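Local coordinates for protein putative retaining b-glycosidase (Saccharophagus degradans, PDB 5A95) that probably hydrolyses mixed-linkage beta-1,3-1,4-glucans, as a retaining glycoside hydrolase of family 5, subfamily 26, at residues S38-V42 with K43-T47; S52-N56 with K57-D61; R112-G115 with P116-L120; G121-D124 with E125-W129; R128-D132 with L133-L137. The protein carries 1 engineered substitution. All blocks are in the same frame, centred on the assembly; numbering follows the deposited sequence.

Contact 1. Residues S38-V42 with K43-T47; sequences SQFDV and KSLKT
Two donors of Ser44 grip the backbone carbonyl O of Asp41. Ser44 OG lies 2.7 Å from Asp41 O, almost on the line of the C=O bond, whereas Ser44 N, at 3.1 Å from Asp41 O, comes from above the carbonyl plane, so the two donors use different regions of the oxygen. What brings OG within range is its torsion (chi1 72°), which tucks it between the two backbone arms of its own residue and turns it back along the chain. Asp41 also works through its side chain: its carboxylate, swung anti to the backbone N (chi1 179°), offers OD1 to Lys43 N at 3.0 Å, a donor that stands well above the carboxylate plane and makes a bent bond (138° at the hydrogen). A side-chain oxygen accepting from the N-H two residues on is an Asx turn. It opens a short 3-10 turn through Val42, Lys43 and Ser44, in the loop that precedes strand 52-54. The turn ends with a weak bond of 3.3 Å from Leu45 N to Val42 O. Phe40 reaches back toward the turn with CE1, which meets Leu45 CD2 at 3.7 Å and Ser44 OG at 3.5 Å. An alanine at Leu45 would strip away CG and both methyls and would probably leave CE1 and CZ of Phe40 without their apolar neighbour in the turn. The Phe40 ring also packs on Asp124, Val127 and Arg128 of helix 116-133, and both Phe40 and Leu45 touch Val178.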
# COMPACT_ATOMS: atom_id res chain seq x y z
N SER A 38 4.49 6.37 -24.75
CA SER A 38 3.87 6.63 -26.03
C SER A 38 2.65 5.75 -26.26
O SER A 38 2.46 4.72 -25.63
CB SER A 38 4.88 6.38 -27.16
OG SER A 38 6.01 7.21 -27.00
N GLN A 39 1.81 6.16 -27.20
CA GLN A 39 0.60 5.45 -27.56
C GLN A 39 0.84 4.58 -28.79
O GLN A 39 1.63 4.92 -29.66
CB GLN A 39 -0.54 6.43 -27.79
CG GLN A 39 -0.82 7.27 -26.56
CD GLN A 39 -2.06 8.11 -26.71
OE1 GLN A 39 -2.03 9.11 -27.41
NE2 GLN A 39 -3.16 7.68 -26.13
N PHE A 40 0.12 3.47 -28.85
CA PHE A 40 0.15 2.59 -29.99
C PHE A 40 -0.20 3.32 -31.28
O PHE A 40 -1.15 4.11 -31.30
CB PHE A 40 -0.83 1.43 -29.77
CG PHE A 40 -0.73 0.35 -30.82
CD1 PHE A 40 -1.43 0.47 -32.02
CD2 PHE A 40 0.08 -0.76 -30.63
CE1 PHE A 40 -1.32 -0.50 -33.00
CE2 PHE A 40 0.18 -1.74 -31.59
CZ PHE A 40 -0.51 -1.60 -32.79
N ASP A 41 0.55 3.05 -32.34
CA ASP A 41 0.36 3.75 -33.62
C ASP A 41 -0.86 3.21 -34.34
O ASP A 41 -0.79 2.18 -34.99
CB ASP A 41 1.62 3.58 -34.49
CG ASP A 41 1.49 4.27 -35.83
OD1 ASP A 41 0.48 4.98 -36.06
OD2 ASP A 41 2.41 4.06 -36.65
N VAL A 42 -1.99 3.90 -34.19
CA VAL A 42 -3.25 3.46 -34.78
C VAL A 42 -3.22 3.40 -36.31
O VAL A 42 -4.00 2.67 -36.91
CB VAL A 42 -4.45 4.32 -34.30
CG1 VAL A 42 -4.55 4.32 -32.77
CG2 VAL A 42 -4.36 5.74 -34.84
N LYS A 43 -2.30 4.14 -36.92
CA LYS A 43 -2.15 4.15 -38.40
C LYS A 43 -1.52 2.87 -38.92
O LYS A 43 -1.60 2.60 -40.12
CB LYS A 43 -1.30 5.35 -38.84
CG LYS A 43 -1.91 6.68 -38.47
CD LYS A 43 -1.17 7.85 -39.11
CE LYS A 43 -1.47 9.14 -38.36
NZ LYS A 43 -1.37 10.35 -39.23
N SER A 44 -0.92 2.07 -38.05
CA SER A 44 -0.33 0.79 -38.46
C SER A 44 -1.37 -0.32 -38.65
O SER A 44 -1.05 -1.41 -39.11
CB SER A 44 0.71 0.35 -37.42
OG SER A 44 0.10 -0.10 -36.21
N LEU A 45 -2.61 -0.04 -38.28
CA LEU A 45 -3.66 -1.06 -38.25
C LEU A 45 -4.46 -1.11 -39.52
O LEU A 45 -4.75 -0.07 -40.12
CB LEU A 45 -4.63 -0.77 -37.10
CG LEU A 45 -4.02 -0.81 -35.70
CD1 LEU A 45 -5.05 -0.32 -34.69
CD2 LEU A 45 -3.55 -2.21 -35.38
N LYS A 46 -4.85 -2.32 -39.92
CA LYS A 46 -5.90 -2.49 -40.93
C LYS A 46 -7.26 -2.06 -40.38
O LYS A 46 -7.50 -2.14 -39.18
CB LYS A 46 -6.05 -3.95 -41.30
CG LYS A 46 -4.84 -4.63 -41.91
CD LYS A 46 -5.20 -6.11 -42.12
CE LYS A 46 -4.13 -6.85 -42.88
NZ LYS A 46 -4.43 -8.30 -43.11
N THR A 47 -8.18 -1.68 -41.27
CA THR A 47 -9.54 -1.37 -40.86
C THR A 47 -10.14 -2.56 -40.05
O THR A 47 -9.94 -3.74 -40.39
CB THR A 47 -10.41 -1.03 -42.09
OG1 THR A 47 -10.31 -2.09 -43.06
CG2 THR A 47 -9.93 0.31 -42.71

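Contact 2. Residues S52-N56 with K57-D61; sequences SVKGN and KFIDD
Lys57 NZ curls back to Asn56 OD1, a hydrogen bond of 3.0 Å between neighbours whose side chains run side by side. Bends at chi2 (-59°) and chi4 (-46°) fold the lysine chain into a hook that returns NZ to the amide oxygen; Lys57 CG itself passes 3.4 Å from Asn56 OD1. A water joins the two ends again, accepting from Asn56 ND2 and from Lys57 NZ, while ND2 also donates to the carbonyl of Ala282. A shorter alanine in place of Lys57 would probably leave Asn56 OD1 without this donor and the water with one anchor fewer. Behind the pair lies a two-residue beta hairpin: strands 52-54 and 57-59 are antiparallel, joined by a type II' turn with Gly55 at its positive-phi corner, and Lys57 N closes the turn onto Lys54 O at 3.0 Å. One face of the hairpin holds Val53 and Phe58, a non-hydrogen-bonded pair in which Val53 CG2 lies 4.0 Å from Phe58 CD1. Both pack on Ile224, which opens strand 224-227, and Pro286, just before strand 287-289, which puts the hairpin at the N-terminal end of the family's (beta/alpha)8 barrel. On the face of Ser52, Lys54, Lys57 and Ile59, the isoleucine has CG1 flanked by both backbone arms (chi1 58°), within 3.3 Å of Ser52 OG; Ile59 CD1 continues to Lys54 CB at 3.9 Å.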
# COMPACT_ATOMS: atom_id res chain seq x y z
N SER A 52 -18.89 -2.18 -29.53
CA SER A 52 -19.48 -1.34 -28.48
C SER A 52 -20.63 -2.08 -27.81
O SER A 52 -21.03 -3.15 -28.26
CB SER A 52 -19.96 0.00 -29.06
OG SER A 52 -20.83 -0.19 -30.14
N VAL A 53 -21.13 -1.51 -26.72
CA VAL A 53 -22.26 -2.04 -25.99
C VAL A 53 -23.49 -1.23 -26.33
O VAL A 53 -23.47 -0.02 -26.25
CB VAL A 53 -21.96 -2.02 -24.48
CG1 VAL A 53 -23.21 -2.29 -23.66
CG2 VAL A 53 -20.86 -3.01 -24.14
N LYS A 54 -24.58 -1.94 -26.62
CA LYS A 54 -25.88 -1.27 -26.75
C LYS A 54 -26.91 -2.18 -26.09
O LYS A 54 -27.18 -3.29 -26.55
CB LYS A 54 -26.25 -0.98 -28.22
CG LYS A 54 -27.46 -0.09 -28.38
CD LYS A 54 -27.62 0.40 -29.80
CE LYS A 54 -28.88 1.26 -29.98
NZ LYS A 54 -28.79 1.95 -31.28
N GLY A 55 -27.44 -1.73 -24.97
CA GLY A 55 -28.34 -2.56 -24.22
C GLY A 55 -27.68 -3.84 -23.75
O GLY A 55 -26.57 -3.80 -23.19
N ASN A 56 -28.31 -4.96 -24.02
CA ASN A 56 -27.78 -6.24 -23.62
C ASN A 56 -26.90 -6.89 -24.67
O ASN A 56 -26.55 -8.07 -24.55
CB ASN A 56 -28.88 -7.20 -23.16
CG ASN A 56 -29.69 -7.74 -24.30
OD1 ASN A 56 -29.81 -7.11 -25.36
ND2 ASN A 56 -30.26 -8.90 -24.10
N LYS A 57 -26.52 -6.14 -25.71
CA LYS A 57 -25.75 -6.70 -26.82
C LYS A 57 -24.42 -5.99 -27.01
O LYS A 57 -24.28 -4.80 -26.72
CB LYS A 57 -26.52 -6.55 -28.12
CG LYS A 57 -27.85 -7.26 -28.17
CD LYS A 57 -27.74 -8.75 -27.95
CE LYS A 57 -29.04 -9.44 -28.38
NZ LYS A 57 -30.26 -8.74 -27.87
N PHE A 58 -23.47 -6.73 -27.55
CA PHE A 58 -22.36 -6.11 -28.24
C PHE A 58 -22.80 -5.86 -29.69
O PHE A 58 -23.47 -6.71 -30.29
CB PHE A 58 -21.13 -7.02 -28.25
CG PHE A 58 -20.66 -7.41 -26.87
CD1 PHE A 58 -20.19 -6.45 -26.00
CD2 PHE A 58 -20.71 -8.72 -26.44
CE1 PHE A 58 -19.74 -6.78 -24.74
CE2 PHE A 58 -20.29 -9.08 -25.17
CZ PHE A 58 -19.80 -8.09 -24.31
N ILE A 59 -22.32 -4.75 -30.26
CA ILE A 59 -22.58 -4.41 -31.67
C ILE A 59 -21.32 -3.94 -32.36
O ILE A 59 -20.41 -3.39 -31.70
CB ILE A 59 -23.69 -3.37 -31.84
CG1 ILE A 59 -23.37 -2.07 -31.11
CG2 ILE A 59 -25.01 -3.96 -31.40
CD1 ILE A 59 -24.26 -0.92 -31.52
N ASP A 60 -21.26 -4.14 -33.68
CA ASP A 60 -20.20 -3.56 -34.49
C ASP A 60 -20.63 -2.19 -34.99
O ASP A 60 -21.69 -1.68 -34.60
CB ASP A 60 -19.77 -4.51 -35.61
CG ASP A 60 -20.85 -4.70 -36.68
OD1 ASP A 60 -21.80 -3.92 -36.74
OD2 ASP A 60 -20.72 -5.69 -37.43
N ASP A 61 -19.79 -1.59 -35.84
CA ASP A 61 -20.02 -0.24 -36.35
C ASP A 61 -21.08 -0.15 -37.45
O ASP A 61 -21.40 0.96 -37.88
CB ASP A 61 -18.69 0.44 -36.77
CG ASP A 61 -18.00 -0.22 -37.96
OD1 ASP A 61 -18.59 -1.11 -38.60
OD2 ASP A 61 -16.85 0.22 -38.25
O HOH W 1 -19.26 -0.22 -32.50
O HOH W 2 -32.17 -10.22 -26.13

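Contact 3. Residues R112-G115 with P116-L120; sequences RKLG and PDVYL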
# COMPACT_ATOMS: atom_id res chain seq x y z
N ARG A 112 5.23 -8.11 -13.37
CA ARG A 112 6.42 -7.67 -12.63
C ARG A 112 7.70 -8.28 -13.19
O ARG A 112 8.71 -7.60 -13.29
CB ARG A 112 6.28 -7.99 -11.13
CG ARG A 112 5.25 -7.13 -10.42
CD ARG A 112 5.21 -7.42 -8.94
NE ARG A 112 4.72 -8.75 -8.60
CZ ARG A 112 3.44 -9.08 -8.49
NH1 ARG A 112 2.51 -8.18 -8.76
NH2 ARG A 112 3.07 -10.31 -8.15
N LYS A 113 7.68 -9.57 -13.54
CA LYS A 113 8.90 -10.25 -13.96
C LYS A 113 9.45 -9.69 -15.27
O LYS A 113 10.65 -9.42 -15.38
CB LYS A 113 8.67 -11.77 -14.06
CG LYS A 113 9.94 -12.55 -14.34
CD LYS A 113 9.74 -14.05 -14.26
CE LYS A 113 11.06 -14.81 -14.31
NZ LYS A 113 10.83 -16.28 -14.26
N LEU A 114 8.58 -9.57 -16.27
CA LEU A 114 8.98 -8.96 -17.53
C LEU A 114 9.16 -7.45 -17.39
O LEU A 114 10.02 -6.85 -18.04
CB LEU A 114 7.97 -9.25 -18.63
CG LEU A 114 7.90 -10.69 -19.09
CD1 LEU A 114 6.74 -10.90 -20.09
CD2 LEU A 114 9.24 -11.04 -19.72
N GLY A 115 8.36 -6.86 -16.51
CA GLY A 115 8.29 -5.43 -16.35
C GLY A 115 7.26 -4.81 -17.29
O GLY A 115 7.07 -5.30 -18.40
N PRO A 116 6.59 -3.74 -16.85
CA PRO A 116 5.59 -3.10 -17.70
C PRO A 116 6.04 -2.78 -19.12
O PRO A 116 5.30 -3.05 -20.05
CB PRO A 116 5.22 -1.83 -16.91
CG PRO A 116 5.37 -2.27 -15.50
CD PRO A 116 6.60 -3.16 -15.49
N ASP A 117 7.22 -2.18 -19.27
CA ASP A 117 7.62 -1.71 -20.58
C ASP A 117 7.72 -2.87 -21.56
O ASP A 117 7.24 -2.80 -22.69
CB ASP A 117 8.98 -0.99 -20.54
CG ASP A 117 8.96 0.34 -19.80
OD1 ASP A 117 7.88 0.80 -19.36
OD2 ASP A 117 10.07 0.93 -19.70
N VAL A 118 8.38 -3.94 -21.12
CA VAL A 118 8.54 -5.12 -21.95
C VAL A 118 7.20 -5.84 -22.18
O VAL A 118 6.90 -6.31 -23.30
CB VAL A 118 9.59 -6.05 -21.34
CG1 VAL A 118 9.58 -7.44 -21.97
CG2 VAL A 118 10.98 -5.42 -21.50
N TYR A 119 6.41 -6.00 -21.13
CA TYR A 119 5.13 -6.68 -21.29
C TYR A 119 4.26 -5.95 -22.32
O TYR A 119 3.65 -6.57 -23.21
CB TYR A 119 4.43 -6.87 -19.93
CG TYR A 119 3.53 -8.09 -19.86
CD1 TYR A 119 2.47 -8.25 -20.74
CD2 TYR A 119 3.74 -9.09 -18.93
CE1 TYR A 119 1.66 -9.37 -20.70
CE2 TYR A 119 2.94 -10.24 -18.90
CZ TYR A 119 1.88 -10.37 -19.76
OH TYR A 119 1.09 -11.47 -19.73
N LEU A 120 4.20 -4.62 -22.20
CA LEU A 120 3.41 -3.84 -23.15
C LEU A 120 3.93 -4.01 -24.59
O LEU A 120 3.16 -4.07 -25.52
CB LEU A 120 3.38 -2.37 -22.76
CG LEU A 120 2.60 -2.07 -21.47
CD1 LEU A 120 2.97 -0.69 -20.97
CD2 LEU A 120 1.10 -2.18 -21.71
O HOH W 3 10.20 -4.02 -18.75
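The phenol ring of Tyr119 is the flat group here, and Leu114 approaches it at a slant through a single methyl: Leu114 CD1 lies 3.7 Å from Tyr119 CD2 and 4.0 Å from CE2 of the same ring. The tyrosine chi1 of -151°, short of a full anti position, swings the ring back against Leu114, at the end of helix 108-114, while its hydroxyl reaches Asp75 OD2. Leu114 CB also meets Val118 CG1, at 4.1 Å. Between these two side-chain contacts the backbone breaks. Helix 108-114 stops at Gly115, whose phi and psi of 89° and 146° would press a CB against the carbonyl of Leu114; glycine avoids that clash. The same residue is the N-cap of helix 116-133, and Gly115 O takes the N-H of Tyr119 in a straight bond, 2.9 Å from Tyr119 N, the first i to i+4 link of the new helix. Pro116 comes next, in the first turn, where its lack of an N-H costs no helical bond, and it packs on Trp111. Two helices thus meet at a glycine-proline joint in the connection from strand 101-106 to outer helix 116-133. A water fills in where a continuous helix would have bonded directly: it donates to Leu114 O at 2.9 Å and accepts from Val118 N at 3.0 Å. By serving both the carbonyl at the end of one helix and an early N-H of the next, this water probably offsets the i to i+4 bond lost between Leu114 O and Val118 N.

Contact 4. Residues G121-D124 with E125-W129; sequences GHID and EAVRW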
# COMPACT_ATOMS: atom_id res chain seq x y z
N GLY A 121 5.24 -4.10 -24.75
CA GLY A 121 5.79 -4.36 -26.07
C GLY A 121 5.31 -5.68 -26.65
O GLY A 121 5.11 -5.80 -27.87
N HIS A 122 5.11 -6.68 -25.79
CA HIS A 122 4.56 -7.97 -26.25
C HIS A 122 3.07 -7.88 -26.55
O HIS A 122 2.59 -8.52 -27.48
CB HIS A 122 4.89 -9.09 -25.29
CG HIS A 122 6.34 -9.40 -25.21
ND1 HIS A 122 7.06 -9.85 -26.30
CD2 HIS A 122 7.23 -9.33 -24.18
CE1 HIS A 122 8.32 -10.04 -25.94
NE2 HIS A 122 8.45 -9.73 -24.67
N ILE A 123 2.31 -7.14 -25.73
CA ILE A 123 0.91 -6.92 -26.03
C ILE A 123 0.78 -6.24 -27.41
O ILE A 123 -0.11 -6.59 -28.17
CB ILE A 123 0.17 -6.20 -24.89
CG1 ILE A 123 0.20 -7.05 -23.62
CG2 ILE A 123 -1.27 -5.94 -25.31
CD1 ILE A 123 -0.26 -6.31 -22.37
N ASP A 124 1.68 -5.30 -27.73
CA ASP A 124 1.67 -4.67 -29.05
C ASP A 124 1.76 -5.72 -30.17
O ASP A 124 1.13 -5.56 -31.20
CB ASP A 124 2.86 -3.75 -29.22
CG ASP A 124 2.77 -2.46 -28.42
OD1 ASP A 124 1.77 -2.16 -27.72
OD2 ASP A 124 3.79 -1.72 -28.52
N GLU A 125 2.59 -6.73 -29.96
CA GLU A 125 2.72 -7.82 -30.94
C GLU A 125 1.38 -8.51 -31.14
O GLU A 125 0.95 -8.74 -32.27
CB GLU A 125 3.78 -8.84 -30.52
CG GLU A 125 5.18 -8.27 -30.48
CD GLU A 125 6.19 -9.09 -29.68
OE1 GLU A 125 5.82 -9.91 -28.82
OE2 GLU A 125 7.40 -8.89 -29.92
N ALA A 126 0.72 -8.83 -30.02
CA ALA A 126 -0.60 -9.44 -30.10
C ALA A 126 -1.63 -8.57 -30.81
O ALA A 126 -2.47 -9.08 -31.55
CB ALA A 126 -1.10 -9.79 -28.70
N VAL A 127 -1.59 -7.26 -30.56
CA VAL A 127 -2.49 -6.33 -31.22
C VAL A 127 -2.28 -6.41 -32.73
O VAL A 127 -3.23 -6.51 -33.50
CB VAL A 127 -2.31 -4.88 -30.70
CG1 VAL A 127 -3.11 -3.89 -31.53
CG2 VAL A 127 -2.74 -4.79 -29.24
N ARG A 128 -1.02 -6.36 -33.17
CA ARG A 128 -0.74 -6.42 -34.59
C ARG A 128 -1.19 -7.75 -35.19
O ARG A 128 -1.80 -7.78 -36.26
CB ARG A 128 0.75 -6.20 -34.83
CG ARG A 128 1.17 -4.76 -34.61
CD ARG A 128 2.58 -4.50 -35.14
NE ARG A 128 3.57 -5.13 -34.27
CZ ARG A 128 4.08 -4.57 -33.17
NH1 ARG A 128 3.73 -3.34 -32.82
NH2 ARG A 128 4.96 -5.24 -32.43
N TRP A 129 -0.88 -8.83 -34.50
CA TRP A 129 -1.27 -10.16 -34.99
C TRP A 129 -2.78 -10.28 -35.11
O TRP A 129 -3.31 -10.75 -36.12
CB TRP A 129 -0.74 -11.25 -34.07
CG TRP A 129 0.73 -11.34 -33.93
CD1 TRP A 129 1.68 -10.88 -34.81
CD2 TRP A 129 1.43 -11.95 -32.85
NE1 TRP A 129 2.92 -11.14 -34.31
CE2 TRP A 129 2.81 -11.80 -33.12
CE3 TRP A 129 1.04 -12.60 -31.69
CZ2 TRP A 129 3.78 -12.29 -32.25
CZ3 TRP A 129 2.00 -13.07 -30.82
CH2 TRP A 129 3.35 -12.90 -31.10
O HOH W 4 6.49 -4.56 -29.94
O HOH W 5 5.46 -2.14 -30.60
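Residues 121 to 129 are regular alpha-helix, the i to i+4 bonds running from a weak one at Glu125 N to Gly121 O, 3.4 Å, to a sound one at Arg128 N to Asp124 O, 3.0 Å. On one flank His122 ND1 donates to Glu125 OE1 at 2.8 Å with an angle of 167° at the hydrogen. The oxygen lies in the imidazole plane, at the ring's edge, yet the nitrogen stands above the carboxylate plane, the two planes being 60° apart. Trp85 NE1 donates to the same OE1, and the Trp85 ring meets that of His122, so the carboxylate is pinned and the imidazole's rotation probably fixed. These residues form the middle turns of helix 116-133, an outer helix of the (beta/alpha)8 barrel, with Ile123 and Ala126 turned to strand 101-106. Along the outer flank Arg128 bends at chi3 (-73°) and folds back, so that Asp124 O sits over the centre of one guanidinium face, 3.7 Å from the Arg128 plane. Two waters sit in the guanidinium plane at its edge: one ties Arg128 NH2 to Gly121 O, the other ties Arg128 NH1 to Asp124 OD2. That carboxylate has closer partners in Tyr175 and Arg174, and Asp124 OD2 stays 4.6 Å from Arg128 NH1.

Contact 5. Residues R128-D132 with L133-L137; sequences RWAND and LGIYL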
# COMPACT_ATOMS: atom_id res chain seq x y z
N ARG A 128 -1.02 -6.36 -33.17
CA ARG A 128 -0.74 -6.42 -34.59
C ARG A 128 -1.19 -7.75 -35.19
O ARG A 128 -1.80 -7.78 -36.26
CB ARG A 128 0.75 -6.20 -34.83
CG ARG A 128 1.17 -4.76 -34.61
CD ARG A 128 2.58 -4.50 -35.14
NE ARG A 128 3.57 -5.13 -34.27
CZ ARG A 128 4.08 -4.57 -33.17
NH1 ARG A 128 3.73 -3.34 -32.82
NH2 ARG A 128 4.96 -5.24 -32.43
N TRP A 129 -0.88 -8.83 -34.50
CA TRP A 129 -1.27 -10.16 -34.99
C TRP A 129 -2.78 -10.28 -35.11
O TRP A 129 -3.31 -10.75 -36.12
CB TRP A 129 -0.74 -11.25 -34.07
CG TRP A 129 0.73 -11.34 -33.93
CD1 TRP A 129 1.68 -10.88 -34.81
CD2 TRP A 129 1.43 -11.95 -32.85
NE1 TRP A 129 2.92 -11.14 -34.31
CE2 TRP A 129 2.81 -11.80 -33.12
CE3 TRP A 129 1.04 -12.60 -31.69
CZ2 TRP A 129 3.78 -12.29 -32.25
CZ3 TRP A 129 2.00 -13.07 -30.82
CH2 TRP A 129 3.35 -12.90 -31.10
N ALA A 130 -3.47 -9.91 -34.03
CA ALA A 130 -4.92 -10.02 -34.01
C ALA A 130 -5.53 -9.13 -35.10
O ALA A 130 -6.44 -9.55 -35.81
CB ALA A 130 -5.45 -9.64 -32.63
N ASN A 131 -5.07 -7.88 -35.21
CA ASN A 131 -5.59 -7.00 -36.25
C ASN A 131 -5.34 -7.54 -37.65
O ASN A 131 -6.20 -7.43 -38.51
CB ASN A 131 -5.00 -5.62 -36.07
CG ASN A 131 -5.35 -4.68 -37.19
OD1 ASN A 131 -4.49 -4.39 -38.03
ND2 ASN A 131 -6.58 -4.22 -37.24
N ASP A 132 -4.16 -8.13 -37.86
CA ASP A 132 -3.85 -8.70 -39.18
C ASP A 132 -4.85 -9.79 -39.56
O ASP A 132 -5.18 -9.96 -40.73
CB ASP A 132 -2.41 -9.24 -39.20
CG ASP A 132 -1.94 -9.61 -40.59
OD1 ASP A 132 -2.14 -8.78 -41.52
OD2 ASP A 132 -1.40 -10.72 -40.78
N LEU A 133 -5.37 -10.49 -38.55
CA LEU A 133 -6.29 -11.59 -38.75
C LEU A 133 -7.75 -11.21 -38.57
O LEU A 133 -8.62 -12.05 -38.78
CB LEU A 133 -5.94 -12.70 -37.74
CG LEU A 133 -4.61 -13.40 -38.04
CD1 LEU A 133 -4.04 -14.08 -36.80
CD2 LEU A 133 -4.77 -14.40 -39.19
N GLY A 134 -8.01 -9.96 -38.22
CA GLY A 134 -9.37 -9.48 -38.03
C GLY A 134 -10.06 -9.94 -36.76
O GLY A 134 -11.30 -9.88 -36.66
N ILE A 135 -9.28 -10.38 -35.76
CA ILE A 135 -9.83 -10.85 -34.50
C ILE A 135 -9.54 -9.86 -33.37
O ILE A 135 -8.77 -8.91 -33.53
CB ILE A 135 -9.32 -12.25 -34.15
CG1 ILE A 135 -7.84 -12.21 -33.82
CG2 ILE A 135 -9.69 -13.19 -35.30
CD1 ILE A 135 -7.28 -13.51 -33.32
N TYR A 136 -10.23 -10.07 -32.26
CA TYR A 136 -10.23 -9.12 -31.16
C TYR A 136 -9.55 -9.68 -29.90
O TYR A 136 -9.45 -10.89 -29.75
CB TYR A 136 -11.67 -8.75 -30.81
CG TYR A 136 -12.35 -7.97 -31.91
CD1 TYR A 136 -12.23 -6.59 -31.95
CD2 TYR A 136 -13.07 -8.61 -32.92
CE1 TYR A 136 -12.82 -5.85 -32.96
CE2 TYR A 136 -13.65 -7.88 -33.95
CZ TYR A 136 -13.54 -6.50 -33.96
OH TYR A 136 -14.15 -5.79 -34.95
N LEU A 137 -9.09 -8.79 -29.03
CA LEU A 137 -8.48 -9.18 -27.78
C LEU A 137 -9.33 -8.76 -26.59
O LEU A 137 -9.87 -7.66 -26.55
CB LEU A 137 -7.10 -8.54 -27.63
CG LEU A 137 -6.09 -8.99 -28.69
CD1 LEU A 137 -4.85 -8.11 -28.59
CD2 LEU A 137 -5.71 -10.45 -28.49
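Positive phi at Gly134 (75°, with psi 20°) turns the chain back on the helix, and chi1 of Ile135 (69°) places CG1 between its backbone N and carbonyl carbon, facing Ala130. The backbone reversal is a Schellman motif at the C-terminus of helix 116-133, the point where the chain leaves an outer helix for barrel strand 136-144. Both characteristic bonds are present: Ile135 N to Ala130 O, 3.0 Å, and Gly134 N to Asn131 O, 3.1 Å, the latter reached from far above the carbonyl plane. Ala130 O also takes a weak bond from Leu133 N, whose stronger link, though bent, is to Trp129 O at 3.2 Å. The apolar partner of the reversal is Ala130 CB against Ile135 CG1 at 3.7 Å. Leu133 lies back over the last turn, with CG and CD1 each 3.5 Å from Trp129 O, and packs on Phe90 and Ala94 of helix 87-96. Asn131 and Asp132 are anchored away from the turn: Lys46 N donates to Asn131 OD1, while Asp132 forms salt bridges with Lys46 and Lys87. Where the strand begins, Leu137 brings its branch carbon CG to 4.0 Å from Ala130 CB.

Contacts 3, 4 and 5 follow helix 116-133 from its N-cap to its C-terminus; the centres of contacts 3 and 4 lie 13 Å apart and those of 4 and 5 lie 9 Å apart, and Leu137 CD1 of contact 5 packs on the backbone of Val127. Contact 1 packs against this helix, about 11 Å from contact 4 and 12 Å from contact 5 between centres, tied to contact 5 by a salt bridge of 2.8 Å from Lys46 NZ to Asp132 OD1. Contact 2 has its centre 23 Å from contact 1 and 19 Å from contact 5, touching neither (nearest atoms about 7 and 6 Å). In contact 3 the Tyr119 side chain is about 11 Å from a bound glucose unit.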